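Local coordinates for protein putative aldolase (Bacteroides vulgatus ATCC 8482, PDB 3DXI) that is of unproven function but folds as a TIM barrel whose sequence belongs in part to the HMGL-like family of aldolase-type proteins, at residues 17-22 / 222-227; 8-13 / 27-32; 41-46 / 63-68; 76-81 / 95-100; 104-109 / 121-126. All coordinates share one frame; numbering follows the deposited sequence.

Contact 1: 17-22 / 222-227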
# COMPACT_ATOMS: atom_id res chain seq x y z
N THR A 17 21.11 8.45 -6.15
CA THR A 17 22.45 8.87 -5.76
C THR A 17 23.54 8.58 -6.79
O THR A 17 24.73 8.58 -6.45
CB THR A 17 22.85 8.16 -4.46
OG1 THR A 17 22.95 6.75 -4.71
CG2 THR A 17 21.79 8.40 -3.38
N ASN A 18 23.15 8.35 -8.03
CA ASN A 18 24.09 8.02 -9.10
C ASN A 18 24.74 6.69 -8.76
O ASN A 18 25.86 6.43 -9.18
CB ASN A 18 25.19 9.08 -9.22
CG ASN A 18 24.65 10.44 -9.56
OD1 ASN A 18 23.78 10.58 -10.41
ND2 ASN A 18 25.19 11.47 -8.90
N TRP A 19 24.02 5.87 -7.99
CA TRP A 19 24.53 4.57 -7.58
C TRP A 19 25.76 4.67 -6.69
O TRP A 19 26.58 3.76 -6.62
CB TRP A 19 24.81 3.70 -8.81
CG TRP A 19 23.55 3.16 -9.41
CD1 TRP A 19 22.89 2.02 -9.03
CD2 TRP A 19 22.73 3.78 -10.41
NE1 TRP A 19 21.71 1.91 -9.72
CE2 TRP A 19 21.59 2.97 -10.57
CE3 TRP A 19 22.85 4.95 -11.17
CZ2 TRP A 19 20.56 3.30 -11.47
CZ3 TRP A 19 21.84 5.27 -12.07
CH2 TRP A 19 20.71 4.45 -12.21
N ASP A 20 25.91 5.81 -6.02
CA ASP A 20 27.02 5.99 -5.11
C ASP A 20 26.49 5.75 -3.71
O ASP A 20 25.44 6.27 -3.33
CB ASP A 20 27.61 7.40 -5.20
CG ASP A 20 28.56 7.56 -6.37
OD1 ASP A 20 29.47 6.70 -6.52
OD2 ASP A 20 28.40 8.54 -7.14
N PHE A 21 27.20 4.92 -2.96
CA PHE A 21 26.84 4.59 -1.60
C PHE A 21 28.16 4.46 -0.86
O PHE A 21 29.04 3.71 -1.29
CB PHE A 21 26.08 3.27 -1.53
CG PHE A 21 24.68 3.34 -2.08
CD1 PHE A 21 23.69 4.05 -1.41
CD2 PHE A 21 24.35 2.69 -3.27
CE1 PHE A 21 22.39 4.11 -1.92
CE2 PHE A 21 23.06 2.74 -3.78
CZ PHE A 21 22.07 3.46 -3.10
N ASN A 22 28.31 5.20 0.22
CA ASN A 22 29.52 5.17 1.02
C ASN A 22 29.62 3.83 1.76
O ASN A 22 28.59 3.20 2.05
CB ASN A 22 29.51 6.35 1.99
CG ASN A 22 29.52 7.70 1.27
OD1 ASN A 22 28.92 8.68 1.72
ND2 ASN A 22 30.23 7.74 0.14
N MSE A 222 12.70 1.49 -1.62
CA MSE A 222 13.57 2.36 -2.39
C MSE A 222 13.65 1.92 -3.85
O MSE A 222 13.95 0.76 -4.16
CB MSE A 222 14.98 2.38 -1.78
CG MSE A 222 15.93 3.38 -2.44
SE MSE A 222 17.67 3.40 -1.56
CE MSE A 222 18.32 5.13 -2.15
N GLY A 223 13.38 2.87 -4.74
CA GLY A 223 13.39 2.62 -6.17
C GLY A 223 12.88 3.89 -6.83
O GLY A 223 12.31 4.74 -6.15
N ARG A 224 13.07 4.03 -8.13
CA ARG A 224 12.61 5.24 -8.80
C ARG A 224 11.08 5.37 -8.76
O ARG A 224 10.35 4.37 -8.75
CB ARG A 224 13.12 5.28 -10.25
CG ARG A 224 12.81 4.05 -11.08
CD ARG A 224 13.35 4.20 -12.50
NE ARG A 224 14.81 4.22 -12.57
CZ ARG A 224 15.58 3.14 -12.65
NH1 ARG A 224 15.02 1.93 -12.68
NH2 ARG A 224 16.90 3.25 -12.72
N GLY A 225 10.61 6.61 -8.72
CA GLY A 225 9.18 6.87 -8.69
C GLY A 225 8.47 6.33 -7.47
O GLY A 225 8.85 6.63 -6.33
N ALA A 226 7.43 5.54 -7.71
CA ALA A 226 6.63 4.96 -6.64
C ALA A 226 7.40 3.87 -5.89
O ALA A 226 6.99 3.45 -4.81
CB ALA A 226 5.33 4.38 -7.21
N GLY A 227 8.50 3.42 -6.48
CA GLY A 227 9.31 2.41 -5.82
C GLY A 227 8.85 0.97 -5.93
O GLY A 227 7.97 0.64 -6.72
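W19 and F21 meet R224 and M222 in a loose, partly buried contact between two loops, one joining helix 9-13 to helix 23-34, the other following strand 214-217, the last strand of the barrel. The case illustrates how a closed barrel brings the beginning and end of its sheet together, although some 200 residues separate the two loops. Both touches are made at ring edges. The six-membered part of the W19 indole offers its rim to the guanidinium of R224, with CZ2 of W19 3.9 Å from NH2 of R224. The two planes stand 48° apart, so this is an oblique approach and not a stack. R224 gets there because its chain bends at chi3 (67°), which turns the guanidinium out of line with the otherwise extended methylenes. The second touch is apolar: the methyl CE of selenomethionine M222 lies near the plane of the F21 ring, 4.2 Å from CE1 of F21, at the end of a fully extended side chain. Behind these rings, a type I' turn from T17 to D20 shapes the first loop. T17 OG1 donates to the carbonyl O of D20 (2.9 Å) and also lies over one face of the F21 ring, toward its rim. W19 NE1 is held by the carbonyl O of R11, while L261 of helix 248-265 packs on F21. In the second loop, a type II' turn runs from R224 to G227. Loops that follow strands 1 and 8 and meet side by side in this way are characteristic of the closed eight-stranded TIM barrel.

Contact 2: 8-13 / 27-32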
# COMPACT_ATOMS: atom_id res chain seq x y z
N CYS A 8 17.02 -5.98 -3.81
CA CYS A 8 17.78 -5.22 -4.79
C CYS A 8 17.86 -3.73 -4.47
O CYS A 8 17.89 -2.89 -5.36
CB CYS A 8 17.19 -5.42 -6.20
SG CYS A 8 15.40 -5.14 -6.35
N THR A 9 17.92 -3.42 -3.18
CA THR A 9 17.99 -2.03 -2.72
C THR A 9 19.05 -1.17 -3.42
O THR A 9 18.72 -0.14 -4.01
CB THR A 9 18.26 -1.97 -1.19
OG1 THR A 9 17.27 -2.75 -0.50
CG2 THR A 9 18.19 -0.54 -0.69
N LEU A 10 20.31 -1.60 -3.38
CA LEU A 10 21.39 -0.82 -3.99
C LEU A 10 21.31 -0.67 -5.51
O LEU A 10 21.62 0.40 -6.05
CB LEU A 10 22.75 -1.43 -3.63
CG LEU A 10 23.08 -1.53 -2.13
CD1 LEU A 10 24.50 -2.06 -1.96
CD2 LEU A 10 22.95 -0.16 -1.48
N ARG A 11 20.90 -1.73 -6.19
CA ARG A 11 20.79 -1.71 -7.65
C ARG A 11 19.64 -0.85 -8.13
O ARG A 11 19.79 -0.03 -9.05
CB ARG A 11 20.62 -3.15 -8.17
CG ARG A 11 20.66 -3.29 -9.70
CD ARG A 11 19.32 -2.96 -10.36
NE ARG A 11 18.29 -3.95 -10.06
CZ ARG A 11 17.04 -3.90 -10.53
NH1 ARG A 11 16.67 -2.89 -11.31
NH2 ARG A 11 16.17 -4.85 -10.22
N ASP A 12 18.48 -1.02 -7.50
CA ASP A 12 17.28 -0.29 -7.87
C ASP A 12 17.16 1.08 -7.21
O ASP A 12 16.54 1.99 -7.77
CB ASP A 12 16.07 -1.15 -7.52
CG ASP A 12 15.08 -1.25 -8.66
OD1 ASP A 12 15.48 -1.01 -9.82
OD2 ASP A 12 13.92 -1.60 -8.39
N GLY A 13 17.76 1.24 -6.04
CA GLY A 13 17.69 2.52 -5.35
C GLY A 13 18.80 3.49 -5.72
O GLY A 13 18.70 4.68 -5.41
N ASP A 27 28.29 -1.43 4.11
CA ASP A 27 28.60 -2.46 5.10
C ASP A 27 27.41 -2.76 6.01
O ASP A 27 27.15 -3.92 6.33
CB ASP A 27 29.80 -2.06 5.96
CG ASP A 27 31.12 -2.22 5.23
OD1 ASP A 27 31.13 -2.88 4.17
OD2 ASP A 27 32.14 -1.69 5.70
N ALA A 28 26.72 -1.71 6.46
CA ALA A 28 25.55 -1.90 7.31
C ALA A 28 24.53 -2.75 6.55
O ALA A 28 23.96 -3.70 7.10
CB ALA A 28 24.95 -0.55 7.68
N TYR A 29 24.32 -2.41 5.28
CA TYR A 29 23.38 -3.15 4.43
C TYR A 29 23.78 -4.62 4.32
O TYR A 29 23.01 -5.50 4.68
CB TYR A 29 23.32 -2.53 3.02
CG TYR A 29 22.56 -3.37 2.01
CD1 TYR A 29 21.17 -3.47 2.04
CD2 TYR A 29 23.25 -4.08 1.02
CE1 TYR A 29 20.48 -4.25 1.12
CE2 TYR A 29 22.57 -4.87 0.09
CZ TYR A 29 21.19 -4.95 0.14
OH TYR A 29 20.51 -5.72 -0.78
N ILE A 30 24.99 -4.89 3.84
CA ILE A 30 25.46 -6.26 3.69
C ILE A 30 25.35 -7.08 4.97
O ILE A 30 24.91 -8.23 4.95
CB ILE A 30 26.93 -6.30 3.19
CG1 ILE A 30 27.03 -5.68 1.79
CG2 ILE A 30 27.43 -7.74 3.17
CD1 ILE A 30 26.37 -6.49 0.68
N LEU A 31 25.74 -6.49 6.10
CA LEU A 31 25.67 -7.21 7.37
C LEU A 31 24.24 -7.45 7.85
O LEU A 31 23.95 -8.49 8.45
CB LEU A 31 26.47 -6.47 8.45
CG LEU A 31 27.98 -6.44 8.17
CD1 LEU A 31 28.68 -5.56 9.20
CD2 LEU A 31 28.53 -7.85 8.19
N ALA A 32 23.35 -6.51 7.58
CA ALA A 32 21.95 -6.67 7.97
C ALA A 32 21.35 -7.82 7.16
O ALA A 32 20.59 -8.63 7.68
CB ALA A 32 21.17 -5.39 7.70
O HOH W 1 21.33 -4.35 -3.13
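Y29 reaches from helix 23-34 to the short helix 9-13 that follows the first strand of the TIM barrel, and its ring is the hub of this buried contact. CG of L10 lies over one face of that ring, displaced toward the rim, and CD1 of L10 comes 3.8 Å from CD2 of Y29. T9 approaches CE1 of Y29 at a slant, through its CB and OG1. Both side chains slide past the tyrosine in antiparallel fashion, so each pair lies alongside instead of meeting end on. The ring can span the gap because chi1 of Y29 is 170°, which sets CG anti to the backbone N and carries the phenol away from its own helix. The shell beyond is partly polar. D7, at the end of strand 4-7, shares OD1 between the hydroxyls of T9 and Y29, and so helps to fix the position of both. T9 OG1 is also bonded to the backbone N of I219, and F258 of helix 248-265 packs against both T9 and Y29. A bridging water completes the arrangement: it accepts from the backbone N of L10 at 2.9 Å and donates to OH of Y29 at 2.8 Å.

Contact 3: 41-46 / 63-68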
# COMPACT_ATOMS: atom_id res chain seq x y z
N LEU A 41 21.05 -11.05 -3.02
CA LEU A 41 21.27 -9.62 -2.93
C LEU A 41 21.80 -9.14 -4.27
O LEU A 41 22.90 -9.52 -4.67
CB LEU A 41 22.29 -9.29 -1.84
CG LEU A 41 22.14 -9.88 -0.44
CD1 LEU A 41 23.28 -9.39 0.44
CD2 LEU A 41 20.80 -9.49 0.17
N GLU A 42 21.02 -8.33 -4.98
CA GLU A 42 21.45 -7.78 -6.26
C GLU A 42 21.99 -6.41 -5.89
O GLU A 42 21.23 -5.47 -5.66
CB GLU A 42 20.28 -7.66 -7.21
CG GLU A 42 20.66 -7.18 -8.58
CD GLU A 42 19.50 -7.26 -9.53
OE1 GLU A 42 18.45 -6.65 -9.22
OE2 GLU A 42 19.62 -7.94 -10.57
N VAL A 43 23.31 -6.32 -5.83
CA VAL A 43 24.00 -5.11 -5.39
C VAL A 43 24.27 -4.01 -6.41
O VAL A 43 24.64 -2.89 -6.02
CB VAL A 43 25.32 -5.49 -4.72
CG1 VAL A 43 25.05 -6.46 -3.55
CG2 VAL A 43 26.25 -6.14 -5.74
N GLY A 44 24.11 -4.31 -7.69
CA GLY A 44 24.37 -3.28 -8.68
C GLY A 44 24.45 -3.76 -10.11
O GLY A 44 24.14 -4.91 -10.42
N TYR A 45 24.88 -2.85 -10.98
CA TYR A 45 25.02 -3.12 -12.40
C TYR A 45 26.49 -3.27 -12.77
O TYR A 45 27.39 -2.88 -12.02
CB TYR A 45 24.49 -1.93 -13.22
CG TYR A 45 22.99 -1.72 -13.19
CD1 TYR A 45 22.15 -2.38 -14.09
CD2 TYR A 45 22.41 -0.86 -12.26
CE1 TYR A 45 20.77 -2.18 -14.08
CE2 TYR A 45 21.02 -0.65 -12.23
CZ TYR A 45 20.21 -1.32 -13.15
OH TYR A 45 18.86 -1.13 -13.14
N ARG A 46 26.71 -3.86 -13.94
CA ARG A 46 28.04 -3.99 -14.53
C ARG A 46 27.74 -3.23 -15.84
O ARG A 46 26.72 -3.48 -16.48
CB ARG A 46 28.41 -5.45 -14.81
CG ARG A 46 28.94 -6.22 -13.60
CD ARG A 46 30.30 -5.72 -13.10
NE ARG A 46 31.42 -6.16 -13.93
CZ ARG A 46 32.70 -5.83 -13.70
NH1 ARG A 46 33.02 -5.05 -12.67
NH2 ARG A 46 33.66 -6.25 -14.52
N SER A 63 37.04 -4.75 -6.98
CA SER A 63 37.49 -4.42 -5.63
C SER A 63 36.31 -4.43 -4.65
O SER A 63 36.42 -4.96 -3.55
CB SER A 63 38.19 -3.06 -5.60
OG SER A 63 37.35 -2.02 -6.07
N VAL A 64 35.19 -3.84 -5.06
CA VAL A 64 34.01 -3.80 -4.20
C VAL A 64 33.41 -5.20 -4.01
O VAL A 64 33.07 -5.59 -2.89
CB VAL A 64 32.93 -2.86 -4.78
CG1 VAL A 64 31.65 -2.96 -3.95
CG2 VAL A 64 33.44 -1.43 -4.79
N LEU A 65 33.31 -5.95 -5.09
CA LEU A 65 32.75 -7.30 -5.03
C LEU A 65 33.55 -8.25 -4.13
O LEU A 65 32.97 -9.11 -3.47
CB LEU A 65 32.60 -7.88 -6.44
CG LEU A 65 31.51 -7.19 -7.29
CD1 LEU A 65 31.57 -7.67 -8.71
CD2 LEU A 65 30.14 -7.46 -6.68
N LYS A 66 34.87 -8.10 -4.11
CA LYS A 66 35.70 -8.96 -3.27
C LYS A 66 35.38 -8.73 -1.80
O LYS A 66 35.34 -9.67 -1.00
CB LYS A 66 37.19 -8.68 -3.50
CG LYS A 66 37.73 -9.23 -4.80
CD LYS A 66 39.22 -8.91 -4.92
CE LYS A 66 39.81 -9.51 -6.18
NZ LYS A 66 41.26 -9.21 -6.28
N HIS A 67 35.16 -7.46 -1.44
CA HIS A 67 34.83 -7.08 -0.08
C HIS A 67 33.45 -7.62 0.30
O HIS A 67 33.28 -8.26 1.34
CB HIS A 67 34.84 -5.55 0.04
CG HIS A 67 34.35 -5.04 1.36
ND1 HIS A 67 34.97 -5.36 2.55
CD2 HIS A 67 33.32 -4.22 1.67
CE1 HIS A 67 34.33 -4.76 3.54
NE2 HIS A 67 33.33 -4.06 3.04
N LEU A 68 32.46 -7.35 -0.55
CA LEU A 68 31.09 -7.82 -0.29
C LEU A 68 31.04 -9.34 -0.20
O LEU A 68 30.36 -9.89 0.66
CB LEU A 68 30.16 -7.34 -1.41
CG LEU A 68 30.06 -5.83 -1.64
CD1 LEU A 68 28.97 -5.55 -2.67
CD2 LEU A 68 29.74 -5.11 -0.33
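Strand 40-45, the second of the TIM barrel, is covered on its outer side by helix 62-71, and V43 is the strand residue that meets the helix. Its two methyl groups fork between L65 and L68, which are three residues apart and therefore face the sheet from neighbouring turns. L68 reaches V43 tip to tip: its CD1 sits 4.1 Å from CG1 of V43 and equally far from CG2, so that one methyl rests in the fork of the valine. L65 comes to the second branch alone, with CD2 of L65 4.2 Å from CG2 of V43. The fork opens toward the helix because chi1 of V43 is -57°, placing CG1 beside the backbone N and CG2 between N and the carbonyl carbon. Further out, V26 and I30 of helix 23-34 pack on L68, while I97 and T60, both in loops, touch L65. On the inner side of the strand, by contrast, E42 forms salt bridges with R11 and R105. Since only aliphatic carbons meet across these two segments, the contact rests on dispersion and the burial of apolar surface, and its geometry is set by side-chain shape rather than by directional bonds.

Contact 4: 76-81 / 95-100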
# COMPACT_ATOMS: atom_id res chain seq x y z
N ILE A 76 25.12 -13.47 -4.27
CA ILE A 76 25.24 -12.13 -4.83
C ILE A 76 24.92 -12.09 -6.32
O ILE A 76 25.30 -12.99 -7.08
CB ILE A 76 26.67 -11.58 -4.62
CG1 ILE A 76 27.02 -11.57 -3.13
CG2 ILE A 76 26.80 -10.18 -5.21
CD1 ILE A 76 26.19 -10.61 -2.32
N ALA A 77 24.22 -11.05 -6.73
CA ALA A 77 23.86 -10.89 -8.13
C ALA A 77 24.13 -9.46 -8.59
O ALA A 77 24.17 -8.53 -7.78
CB ALA A 77 22.39 -11.22 -8.34
N ILE A 78 24.33 -9.30 -9.89
CA ILE A 78 24.50 -7.99 -10.49
C ILE A 78 23.58 -8.05 -11.71
O ILE A 78 23.19 -9.13 -12.16
CB ILE A 78 25.97 -7.68 -10.93
CG1 ILE A 78 26.41 -8.61 -12.07
CG2 ILE A 78 26.90 -7.76 -9.72
CD1 ILE A 78 26.02 -8.10 -13.44
N MSE A 79 23.23 -6.89 -12.25
CA MSE A 79 22.34 -6.85 -13.41
C MSE A 79 23.00 -6.24 -14.63
O MSE A 79 23.88 -5.38 -14.52
CB MSE A 79 21.07 -6.07 -13.05
CG MSE A 79 20.15 -5.79 -14.22
SE MSE A 79 18.45 -5.05 -13.67
CE MSE A 79 17.54 -6.73 -13.30
N LEU A 80 22.57 -6.71 -15.80
CA LEU A 80 23.05 -6.23 -17.09
C LEU A 80 21.82 -5.80 -17.89
O LEU A 80 20.80 -6.49 -17.88
CB LEU A 80 23.74 -7.34 -17.88
CG LEU A 80 25.08 -7.91 -17.42
CD1 LEU A 80 25.48 -9.04 -18.36
CD2 LEU A 80 26.14 -6.81 -17.41
N ASN A 81 21.91 -4.66 -18.56
CA ASN A 81 20.82 -4.19 -19.40
C ASN A 81 21.02 -4.82 -20.78
O ASN A 81 21.99 -4.50 -21.47
CB ASN A 81 20.84 -2.66 -19.51
CG ASN A 81 20.39 -1.96 -18.22
OD1 ASN A 81 20.89 -0.88 -17.88
ND2 ASN A 81 19.45 -2.57 -17.51
N LEU A 95 33.80 -11.65 -17.06
CA LEU A 95 35.00 -12.43 -16.81
C LEU A 95 35.72 -12.01 -15.53
O LEU A 95 36.14 -12.86 -14.74
CB LEU A 95 35.94 -12.32 -18.02
CG LEU A 95 36.80 -13.54 -18.37
CD1 LEU A 95 35.90 -14.71 -18.76
CD2 LEU A 95 37.73 -13.18 -19.52
N PRO A 96 35.86 -10.70 -15.29
CA PRO A 96 36.56 -10.27 -14.07
C PRO A 96 35.86 -10.61 -12.76
O PRO A 96 36.49 -10.60 -11.70
CB PRO A 96 36.69 -8.75 -14.26
CG PRO A 96 36.70 -8.59 -15.76
CD PRO A 96 35.63 -9.55 -16.19
N ILE A 97 34.57 -10.94 -12.82
CA ILE A 97 33.83 -11.23 -11.59
C ILE A 97 33.47 -12.69 -11.35
O ILE A 97 32.66 -12.99 -10.48
CB ILE A 97 32.53 -10.38 -11.51
CG1 ILE A 97 31.53 -10.84 -12.58
CG2 ILE A 97 32.85 -8.90 -11.70
CD1 ILE A 97 30.23 -10.04 -12.58
N ILE A 98 34.07 -13.61 -12.10
CA ILE A 98 33.77 -15.02 -11.88
C ILE A 98 34.14 -15.36 -10.44
O ILE A 98 35.14 -14.87 -9.92
CB ILE A 98 34.56 -15.92 -12.85
CG1 ILE A 98 36.03 -15.52 -12.86
CG2 ILE A 98 33.97 -15.82 -14.25
CD1 ILE A 98 36.90 -16.33 -13.81
N GLY A 99 33.32 -16.18 -9.79
CA GLY A 99 33.60 -16.56 -8.42
C GLY A 99 33.18 -15.53 -7.39
O GLY A 99 33.02 -15.85 -6.21
N LEU A 100 32.99 -14.29 -7.81
CA LEU A 100 32.59 -13.23 -6.89
C LEU A 100 31.08 -13.02 -6.90
O LEU A 100 30.49 -12.61 -5.90
CB LEU A 100 33.30 -11.93 -7.25
CG LEU A 100 34.83 -11.97 -7.19
CD1 LEU A 100 35.42 -10.63 -7.63
CD2 LEU A 100 35.28 -12.32 -5.78
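I97 brings the loop that follows helix 90-94 into touch with I78 on strand 75-81, after a short 3-10 segment at L95 and P96 has turned the chain. At L95 the backbone carbonyl O receives a weak bond from N of I98 (3.4 Å), while P96 packs on V62 of helix 62-71. I97 then points at the strand. Its CD1 lies 4.1 Å from CG1 of I78, the two side chains crossing at a slant. The reach comes from its torsions: with chi1 at 68° and chi2 at -179°, the longer branch runs out extended, and the terminal methyl makes the touch. I78 also has a positive chi1 (66°), and its CG1 branch is the one turned to the loop. Strand 75-81 is the third of the eight parallel strands in the TIM barrel; I76 and I78, alternate residues, point to its outer face, where helices and connecting segments cover the sheet, whereas CB of A77 points away from the loop. Around the same pair, R46 packs on both I78 and I97, and L65 of helix 62-71 also meets I97. Beyond I98, G99 adopts a positive phi, and the chain turns back to L100, whose backbone N bonds to the carbonyl O of I97 at 3.0 Å. L100 meets the strand through its backbone: its carbonyl O is 4.2 Å from CB of I76. The L100 side chain leads elsewhere, packing on V62 of helix 62-71.

Contact 5: 104-109 / 121-126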
# COMPACT_ATOMS: atom_id res chain seq x y z
N ILE A 104 23.73 -13.55 -12.63
CA ILE A 104 23.73 -12.41 -13.53
C ILE A 104 22.29 -12.26 -13.99
O ILE A 104 21.75 -13.15 -14.65
CB ILE A 104 24.61 -12.66 -14.77
CG1 ILE A 104 26.04 -13.04 -14.35
CG2 ILE A 104 24.62 -11.42 -15.65
CD1 ILE A 104 26.76 -11.99 -13.50
N ARG A 105 21.65 -11.16 -13.61
CA ARG A 105 20.27 -10.94 -14.03
C ARG A 105 20.31 -10.02 -15.24
O ARG A 105 21.14 -9.12 -15.31
CB ARG A 105 19.45 -10.29 -12.93
CG ARG A 105 19.31 -11.15 -11.70
CD ARG A 105 18.52 -10.37 -10.68
NE ARG A 105 17.15 -10.83 -10.56
CZ ARG A 105 16.17 -10.13 -10.02
NH1 ARG A 105 16.40 -8.91 -9.55
NH2 ARG A 105 14.98 -10.67 -9.90
N ILE A 106 19.40 -10.26 -16.18
CA ILE A 106 19.34 -9.47 -17.40
C ILE A 106 18.02 -8.71 -17.49
O ILE A 106 16.95 -9.32 -17.42
CB ILE A 106 19.46 -10.39 -18.63
CG1 ILE A 106 20.69 -11.30 -18.47
CG2 ILE A 106 19.56 -9.56 -19.90
CD1 ILE A 106 20.82 -12.39 -19.51
N ALA A 107 18.09 -7.39 -17.63
CA ALA A 107 16.88 -6.58 -17.77
C ALA A 107 16.51 -6.71 -19.23
O ALA A 107 17.24 -6.23 -20.10
CB ALA A 107 17.15 -5.13 -17.41
N ILE A 108 15.37 -7.33 -19.50
CA ILE A 108 14.93 -7.59 -20.86
C ILE A 108 13.56 -7.06 -21.26
O ILE A 108 12.58 -7.18 -20.52
CB ILE A 108 14.90 -9.12 -21.12
CG1 ILE A 108 16.24 -9.74 -20.72
CG2 ILE A 108 14.58 -9.39 -22.59
CD1 ILE A 108 16.21 -11.25 -20.65
N ASP A 109 13.50 -6.48 -22.46
CA ASP A 109 12.24 -6.00 -23.02
C ASP A 109 11.76 -7.23 -23.79
O ASP A 109 12.49 -7.74 -24.65
CB ASP A 109 12.48 -4.84 -23.99
CG ASP A 109 11.19 -4.36 -24.66
OD1 ASP A 109 10.32 -5.19 -24.97
OD2 ASP A 109 11.06 -3.14 -24.88
N LYS A 121 22.70 -17.71 -22.94
CA LYS A 121 23.43 -18.92 -23.27
C LYS A 121 24.93 -18.72 -23.06
O LYS A 121 25.60 -19.58 -22.48
CB LYS A 121 23.15 -19.31 -24.73
CG LYS A 121 23.46 -20.76 -25.06
CD LYS A 121 22.74 -21.16 -26.35
CE LYS A 121 22.79 -22.67 -26.56
NZ LYS A 121 21.84 -23.08 -27.64
N ALA A 122 25.45 -17.59 -23.53
CA ALA A 122 26.87 -17.28 -23.37
C ALA A 122 27.25 -17.10 -21.90
O ALA A 122 28.31 -17.55 -21.46
CB ALA A 122 27.23 -16.03 -24.17
N ILE A 123 26.39 -16.43 -21.14
CA ILE A 123 26.66 -16.20 -19.72
C ILE A 123 26.70 -17.53 -18.97
O ILE A 123 27.48 -17.71 -18.03
CB ILE A 123 25.57 -15.30 -19.08
CG1 ILE A 123 25.63 -13.89 -19.68
CG2 ILE A 123 25.77 -15.23 -17.57
CD1 ILE A 123 24.53 -12.96 -19.19
N LYS A 124 25.87 -18.47 -19.40
CA LYS A 124 25.80 -19.77 -18.75
C LYS A 124 27.10 -20.57 -18.90
O LYS A 124 27.47 -21.34 -18.00
CB LYS A 124 24.63 -20.58 -19.30
CG LYS A 124 24.05 -21.55 -18.29
CD LYS A 124 23.40 -20.79 -17.13
CE LYS A 124 23.09 -21.72 -15.98
NZ LYS A 124 22.29 -22.88 -16.45
N THR A 125 27.79 -20.40 -20.02
CA THR A 125 29.04 -21.13 -20.23
C THR A 125 30.15 -20.57 -19.33
O THR A 125 31.21 -21.19 -19.19
CB THR A 125 29.50 -21.05 -21.71
OG1 THR A 125 29.71 -19.69 -22.09
CG2 THR A 125 28.46 -21.67 -22.62
N MSE A 126 29.92 -19.41 -18.73
CA MSE A 126 30.91 -18.81 -17.84
C MSE A 126 30.72 -19.28 -16.40
O MSE A 126 31.48 -18.91 -15.50
CB MSE A 126 30.84 -17.28 -17.94
CG MSE A 126 31.25 -16.75 -19.32
SE MSE A 126 31.19 -14.81 -19.54
CE MSE A 126 32.68 -14.35 -18.41
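I123 of helix 113-124 packs on I104 and I106 of strand 103-108, the first strand and the helix of a beta-alpha-beta unit that continues into strand 129-134. Its CB points at the strand and divides the side chain into two branches. The short branch ends at once in CG2, which is held against I104, 3.9 Å from CG1 and 4.0 Å from CB of that residue. The long branch passes through CG1, beside the backbone N, and with chi2 at 176° continues straight out to CD1. That terminal methyl meets two partners: CG2 of I104 at 3.9 Å and CD1 of I106 at 3.8 Å. The two partners are approached differently. I104 crosses I123 obliquely, so both branches share in the touch, whereas I106 comes end on, methyl to methyl. I104 and I106 are alternate residues of the strand and so point to the same outward side, while R105 between them turns to the barrel interior, where it forms salt bridges with E42 and D216. Around the isoleucines, L94 of helix 90-94 packs on both I104 and I123, and V130 of the next strand also meets I123. Nearby, T125 OG1 donates to the carbonyl O of A122. Branched aliphatic groups at van der Waals distance imply a close-fitting apolar layer between helix and sheet, with the charge of R105 turned to the other side of the strand.

How the contacts relate
Contacts 3, 4 and 5 sit on successive strands of one parallel sheet, 40-45, 75-81 and 103-108, and are linked by backbone hydrogen bonds such as G44 O to M79 N and L80 N to R105 O. All three are mainly aliphatic and lie on the outside of the barrel. Contact 2 is equally buried but mixes an aromatic ring with a bridging water, whereas contact 1, at the loops, is partly buried and brings a guanidinium to a ring edge. Charge gathers on the inner side instead: R11 of contact 2 and R105 of contact 5 both bind E42 of contact 3. W19 joins contact 1 to contact 2 through R11 O and to contact 3 through Y45.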